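Local coordinates for protein N-acetylglucosamine 2-epimerase (Xylella fastidiosa, PDB 3GT5) that is probably a sugar isomerase or epimerase of the N-acylglucosamine 2-epimerase family, its exact substrate not established, at residues 250-254 against 276-281; 341-346 against 358-362. All blocks are in the same frame, centred on the assembly; numbering follows the deposited sequence.

Interaction 1. Residues 250-254 against 276-281; sequences QTEWA and LFDVAV
In an (alpha/alpha)6 barrel, the fold of this family, consecutive antiparallel helices can pack closely when a small residue on each makes room for a larger one on its neighbour, as residues 250-254 and 276-281 illustrate. Both segments are helical; their axes approach to 8.4 Å at a signed crossing angle of -158°. The CA of Gln-250 lies 5.4 Å from that of Leu-276, and the CA of Thr-251 5.1 Å from that of Phe-277. Ala-280 makes room for Gln-250, their CB atoms meeting at 3.5 Å. Gln-250 (m, m) runs its amide along Leu-276, OE1 3.7 Å from CD2, while OE1 accepts from Val-217 N and NE2 donates to Gln-246 O. Thr-251 is p: OG1 bonds to Ser-315, while CG2 lies 3.8 Å from CD1 of Phe-277, approaching the ring obliquely, and 4.2 Å from CG1 of Val-281. Leu-276 (m, t) brings CD1 to 3.9 Å from CB of Trp-253, whose indole, at chi1 -91°, leads away and donates through NE1 to Gln-172. Phe-277 (t) sets CB 4.2 Å from CB of Ala-254. The pair joins helix 247-263 to helix 269-284; Trp-253 reaches helices 172-189 and 192-211, and Phe-277 packs on helix 309-326 and edge-to-face with Tyr-331 and Trp-334.

Interaction 2. Residues 341-346 against 358-362; sequences YAWQHM and LDGDN
A helix end can be joined to the chain that returns past it by one polar link set beside a small apolar patch. Residues 341-345 are helical, with alpha-helical bonds from His-345 N to Tyr-341 O and from Met-346 N to Ala-342 O (both 2.9 Å); separately, the backbone widens locally, pi-fashion, at 342-346. Opposite, Leu-358 is extended (-129/160), and a type I beta turn runs from Asp-359 to Asn-362, closed by Asn-362 N to Asp-359 O at 2.8 Å; Asn-362 is left-handed (66/30). The CA atoms of His-345 and Asn-362 lie 6.8 Å apart, those of Met-346 and Leu-358 7.8 Å.

The polar link is a hydrogen bond from Tyr-341 OH to Asn-362 OD1, 2.7 Å, made with Tyr-341 in t and Asn-362 in m. The other end of the amide, ND2, lies over one face of the His-345 ring and bonds to Arg-289 O.

Van der Waals contacts gather round Leu-358 (m, t). Its CD1 lies 3.5 Å from His-345 O and 3.8 Å from both His-345 CB and Tyr-341 OH, while its CG makes an apolar contact with Met-346 CE, 4.2 Å. His-345 (m) places CD2 3.8 Å from Asn-362 CB.

Helix 329-346 thereby meets the loop following strand 357-358. Strand 302-308 borders the site, with Lys-307 touching Tyr-341 and Asn-362 and pairing with the Leu-358 backbone; Gln-312 of helix 309-326 touches Tyr-341 and Met-346.

Overall arrangement
Followed from the N terminus, the two contacts come in series, neither nested nor crossed. Interaction 1 closes a mostly helical connection of 21 residues, bringing helix 269-284 back against helix 247-263. The chain then runs through strand 302-308 and helices 309-326 and 329-346 before interaction 2 closes a span of 11 residues with no helix, folding the loop after strand 357-358 onto the end of helix 329-346. Their centres are 20 Å apart and their nearest atoms about 12 Å, so they do not touch; helices 309-326 and 329-346 bridge them. One contact joins barrel helices, the other joins a helix end to a loop, both within the epimerase family region.

Interaction 1. Residues 250-254 against 276-281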
loop_
_atom_site.group_PDB
_atom_site.type_symbol
_atom_site.label_atom_id
_atom_site.label_comp_id
_atom_site.label_asym_id
_atom_site.label_seq_id
_atom_site.Cartn_x
_atom_site.Cartn_y
_atom_site.Cartn_z
ATOM N N GLN A 250 8.565 -6.114 4.477
ATOM C CA GLN A 250 9.575 -5.791 5.472
ATOM C C GLN A 250 10.024 -4.341 5.241
ATOM O O GLN A 250 10.190 -3.559 6.193
ATOM C CB GLN A 250 10.769 -6.755 5.447
ATOM C CG GLN A 250 10.389 -8.205 5.294
ATOM C CD GLN A 250 9.433 -8.694 6.349
ATOM O OE1 GLN A 250 9.649 -8.433 7.541
ATOM N NE2 GLN A 250 8.430 -9.471 5.944
ATOM N N THR A 251 10.275 -4.014 3.964
ATOM C CA THR A 251 10.719 -2.663 3.616
ATOM C C THR A 251 9.599 -1.643 3.792
ATOM O O THR A 251 9.845 -0.513 4.238
ATOM C CB THR A 251 11.367 -2.591 2.243
ATOM O OG1 THR A 251 10.388 -2.869 1.225
ATOM C CG2 THR A 251 12.572 -3.609 2.198
ATOM N N GLU A 252 8.376 -2.037 3.457
ATOM C CA GLU A 252 7.220 -1.164 3.694
ATOM C C GLU A 252 7.088 -0.842 5.165
ATOM O O GLU A 252 6.810 0.307 5.523
ATOM C CB GLU A 252 5.954 -1.824 3.179
ATOM C CG GLU A 252 4.697 -0.973 3.244
ATOM C CD GLU A 252 3.561 -1.449 2.328
ATOM O OE1 GLU A 252 3.654 -2.509 1.617
ATOM O OE2 GLU A 252 2.508 -0.767 2.300
ATOM N N TRP A 253 7.260 -1.831 6.032
ATOM C CA TRP A 253 7.263 -1.544 7.480
ATOM C C TRP A 253 8.418 -0.612 7.877
ATOM O O TRP A 253 8.255 0.276 8.736
ATOM C CB TRP A 253 7.329 -2.840 8.286
ATOM C CG TRP A 253 6.011 -3.404 8.633
ATOM C CD1 TRP A 253 5.469 -4.586 8.204
ATOM C CD2 TRP A 253 5.031 -2.797 9.482
ATOM N NE1 TRP A 253 4.219 -4.750 8.729
ATOM C CE2 TRP A 253 3.932 -3.681 9.543
ATOM C CE3 TRP A 253 4.983 -1.585 10.203
ATOM C CZ2 TRP A 253 2.759 -3.394 10.286
ATOM C CZ3 TRP A 253 3.821 -1.310 10.952
ATOM C CH2 TRP A 253 2.749 -2.218 11.003
ATOM N N ALA A 254 9.602 -0.814 7.296
ATOM C CA ALA A 254 10.733 0.054 7.576
ATOM C C ALA A 254 10.369 1.514 7.268
ATOM O O ALA A 254 10.669 2.432 8.070
ATOM C CB ALA A 254 11.974 -0.364 6.812
ATOM N N LEU A 276 14.801 -4.799 9.645
ATOM C CA LEU A 276 13.865 -5.328 8.666
ATOM C C LEU A 276 14.382 -5.132 7.232
ATOM O O LEU A 276 14.338 -6.056 6.378
ATOM C CB LEU A 276 12.501 -4.637 8.794
ATOM C CG LEU A 276 11.750 -4.998 10.098
ATOM C CD1 LEU A 276 10.432 -4.192 10.264
ATOM C CD2 LEU A 276 11.454 -6.529 10.197
ATOM N N PHE A 277 14.833 -3.913 6.970
ATOM C CA PHE A 277 15.269 -3.556 5.619
ATOM C C PHE A 277 16.534 -4.383 5.238
ATOM O O PHE A 277 16.565 -4.993 4.159
ATOM C CB PHE A 277 15.551 -2.075 5.513
ATOM C CG PHE A 277 16.048 -1.646 4.145
ATOM C CD1 PHE A 277 15.179 -1.084 3.244
ATOM C CD2 PHE A 277 17.369 -1.816 3.769
ATOM C CE1 PHE A 277 15.578 -0.688 1.979
ATOM C CE2 PHE A 277 17.790 -1.415 2.486
ATOM C CZ PHE A 277 16.890 -0.852 1.605
ATOM N N ASP A 278 17.520 -4.424 6.127
ATOM C CA ASP A 278 18.859 -4.986 5.806
ATOM C C ASP A 278 18.708 -6.459 5.497
ATOM O O ASP A 278 19.235 -6.942 4.498
ATOM C CB ASP A 278 19.874 -4.808 6.954
ATOM C CG ASP A 278 20.226 -3.332 7.255
ATOM O OD1 ASP A 278 19.829 -2.389 6.517
ATOM O OD2 ASP A 278 20.894 -3.126 8.299
ATOM N N VAL A 279 17.984 -7.177 6.344
ATOM C CA VAL A 279 17.752 -8.598 6.130
ATOM C C VAL A 279 16.931 -8.870 4.885
ATOM O O VAL A 279 17.300 -9.750 4.077
ATOM C CB VAL A 279 17.069 -9.247 7.355
ATOM C CG1 VAL A 279 16.628 -10.678 7.028
ATOM C CG2 VAL A 279 18.020 -9.195 8.527
ATOM N N ALA A 280 15.849 -8.117 4.691
ATOM C CA ALA A 280 14.962 -8.315 3.528
ATOM C C ALA A 280 15.689 -8.158 2.198
ATOM O O ALA A 280 15.520 -8.984 1.285
ATOM C CB ALA A 280 13.735 -7.354 3.593
ATOM N N VAL A 281 16.487 -7.112 2.049
ATOM C CA VAL A 281 17.150 -6.895 0.755
ATOM C C VAL A 281 18.313 -7.895 0.578
ATOM O O VAL A 281 18.549 -8.320 -0.557
ATOM C CB VAL A 281 17.583 -5.400 0.507
ATOM C CG1 VAL A 281 16.354 -4.527 0.606
ATOM C CG2 VAL A 281 18.685 -4.937 1.509
#

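Interaction 2. Residues 341-346 against 358-362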
loop_
_atom_site.group_PDB
_atom_site.type_symbol
_atom_site.label_atom_id
_atom_site.label_comp_id
_atom_site.label_asym_id
_atom_site.label_seq_id
_atom_site.Cartn_x
_atom_site.Cartn_y
_atom_site.Cartn_z
ATOM N N TYR A 341 17.278 -0.503 -11.566
ATOM C CA TYR A 341 16.479 -1.660 -11.988
ATOM C C TYR A 341 15.069 -1.298 -12.505
ATOM O O TYR A 341 14.605 -1.720 -13.574
ATOM C CB TYR A 341 16.356 -2.653 -10.834
ATOM C CG TYR A 341 15.458 -3.773 -11.213
ATOM C CD1 TYR A 341 15.891 -4.764 -12.089
ATOM C CD2 TYR A 341 14.152 -3.831 -10.771
ATOM C CE1 TYR A 341 15.050 -5.756 -12.485
ATOM C CE2 TYR A 341 13.290 -4.822 -11.181
ATOM C CZ TYR A 341 13.744 -5.793 -12.044
ATOM O OH TYR A 341 12.902 -6.811 -12.497
ATOM N N ALA A 342 14.364 -0.533 -11.702
ATOM C CA ALA A 342 13.004 -0.142 -12.046
ATOM C C ALA A 342 12.975 0.670 -13.336
ATOM O O ALA A 342 12.151 0.438 -14.187
ATOM C CB ALA A 342 12.399 0.652 -10.874
ATOM N N TRP A 343 13.867 1.623 -13.473
ATOM C CA TRP A 343 13.901 2.438 -14.704
ATOM C C TRP A 343 14.181 1.610 -15.966
ATOM O O TRP A 343 13.555 1.826 -16.988
ATOM C CB TRP A 343 14.935 3.545 -14.564
ATOM C CG TRP A 343 14.745 4.637 -15.513
ATOM C CD1 TRP A 343 15.573 4.963 -16.542
ATOM C CD2 TRP A 343 13.686 5.599 -15.515
ATOM N NE1 TRP A 343 15.093 6.086 -17.194
ATOM C CE2 TRP A 343 13.923 6.479 -16.600
ATOM C CE3 TRP A 343 12.544 5.787 -14.730
ATOM C CZ2 TRP A 343 13.034 7.529 -16.934
ATOM C CZ3 TRP A 343 11.659 6.828 -15.065
ATOM C CH2 TRP A 343 11.914 7.681 -16.158
ATOM N N GLN A 344 15.066 0.636 -15.851
ATOM C CA GLN A 344 15.444 -0.186 -16.985
ATOM C C GLN A 344 14.356 -1.209 -17.316
ATOM O O GLN A 344 14.127 -1.509 -18.496
ATOM C CB GLN A 344 16.795 -0.893 -16.742
ATOM C CG GLN A 344 17.217 -1.816 -17.896
ATOM C CD GLN A 344 17.438 -1.055 -19.193
ATOM O OE1 GLN A 344 18.101 -0.007 -19.207
ATOM N NE2 GLN A 344 16.875 -1.570 -20.295
ATOM N N HIS A 345 13.704 -1.785 -16.303
ATOM C CA HIS A 345 12.787 -2.910 -16.548
ATOM C C HIS A 345 11.300 -2.760 -16.255
ATOM O O HIS A 345 10.477 -3.435 -16.858
ATOM C CB HIS A 345 13.293 -4.143 -15.792
ATOM C CG HIS A 345 14.646 -4.618 -16.248
ATOM N ND1 HIS A 345 15.802 -4.397 -15.534
ATOM C CD2 HIS A 345 15.022 -5.280 -17.371
ATOM C CE1 HIS A 345 16.831 -4.895 -16.202
ATOM N NE2 HIS A 345 16.381 -5.432 -17.320
ATOM N N MET A 346 10.957 -1.974 -15.241
ATOM C CA MET A 346 9.588 -1.934 -14.755
ATOM C C MET A 346 8.761 -0.723 -15.199
ATOM O O MET A 346 7.545 -0.803 -15.267
ATOM C CB MET A 346 9.583 -2.004 -13.215
ATOM C CG MET A 346 10.266 -3.263 -12.672
ATOM S SD MET A 346 9.319 -4.205 -11.390
ATOM C CE MET A 346 7.928 -4.478 -12.402
ATOM N N LEU A 358 7.227 -8.896 -13.589
ATOM C CA LEU A 358 8.020 -9.556 -14.611
ATOM C C LEU A 358 8.391 -10.902 -14.014
ATOM O O LEU A 358 8.403 -11.083 -12.769
ATOM C CB LEU A 358 9.256 -8.748 -14.929
ATOM C CG LEU A 358 9.039 -7.278 -15.367
ATOM C CD1 LEU A 358 10.412 -6.584 -15.370
ATOM C CD2 LEU A 358 8.341 -7.248 -16.746
ATOM N N ASP A 359 8.748 -11.852 -14.872
ATOM C CA ASP A 359 9.261 -13.099 -14.347
ATOM C C ASP A 359 10.717 -12.919 -13.871
ATOM O O ASP A 359 11.280 -11.827 -13.913
ATOM C CB ASP A 359 9.041 -14.249 -15.355
ATOM C CG ASP A 359 10.028 -14.223 -16.504
ATOM O OD1 ASP A 359 10.897 -13.351 -16.538
ATOM O OD2 ASP A 359 9.929 -15.115 -17.384
ATOM N N GLY A 360 11.339 -13.974 -13.353
ATOM C CA GLY A 360 12.653 -13.838 -12.745
ATOM C C GLY A 360 13.712 -13.384 -13.742
ATOM O O GLY A 360 14.706 -12.713 -13.354
ATOM N N ASP A 361 13.467 -13.698 -15.022
ATOM C CA ASP A 361 14.306 -13.221 -16.158
ATOM C C ASP A 361 13.945 -11.824 -16.703
ATOM O O ASP A 361 14.417 -11.414 -17.775
ATOM C CB ASP A 361 14.226 -14.230 -17.296
ATOM C CG ASP A 361 14.790 -15.582 -16.896
ATOM O OD1 ASP A 361 15.907 -15.606 -16.309
ATOM O OD2 ASP A 361 14.098 -16.592 -17.145
ATOM N N ASN A 362 13.105 -11.095 -15.958
ATOM C CA ASN A 362 12.708 -9.754 -16.325
ATOM C C ASN A 362 11.881 -9.713 -17.603
ATOM O O ASN A 362 11.877 -8.701 -18.312
ATOM C CB ASN A 362 13.953 -8.839 -16.421
ATOM C CG ASN A 362 14.655 -8.688 -15.128
ATOM O OD1 ASN A 362 14.014 -8.660 -14.067
ATOM N ND2 ASN A 362 15.991 -8.610 -15.172
#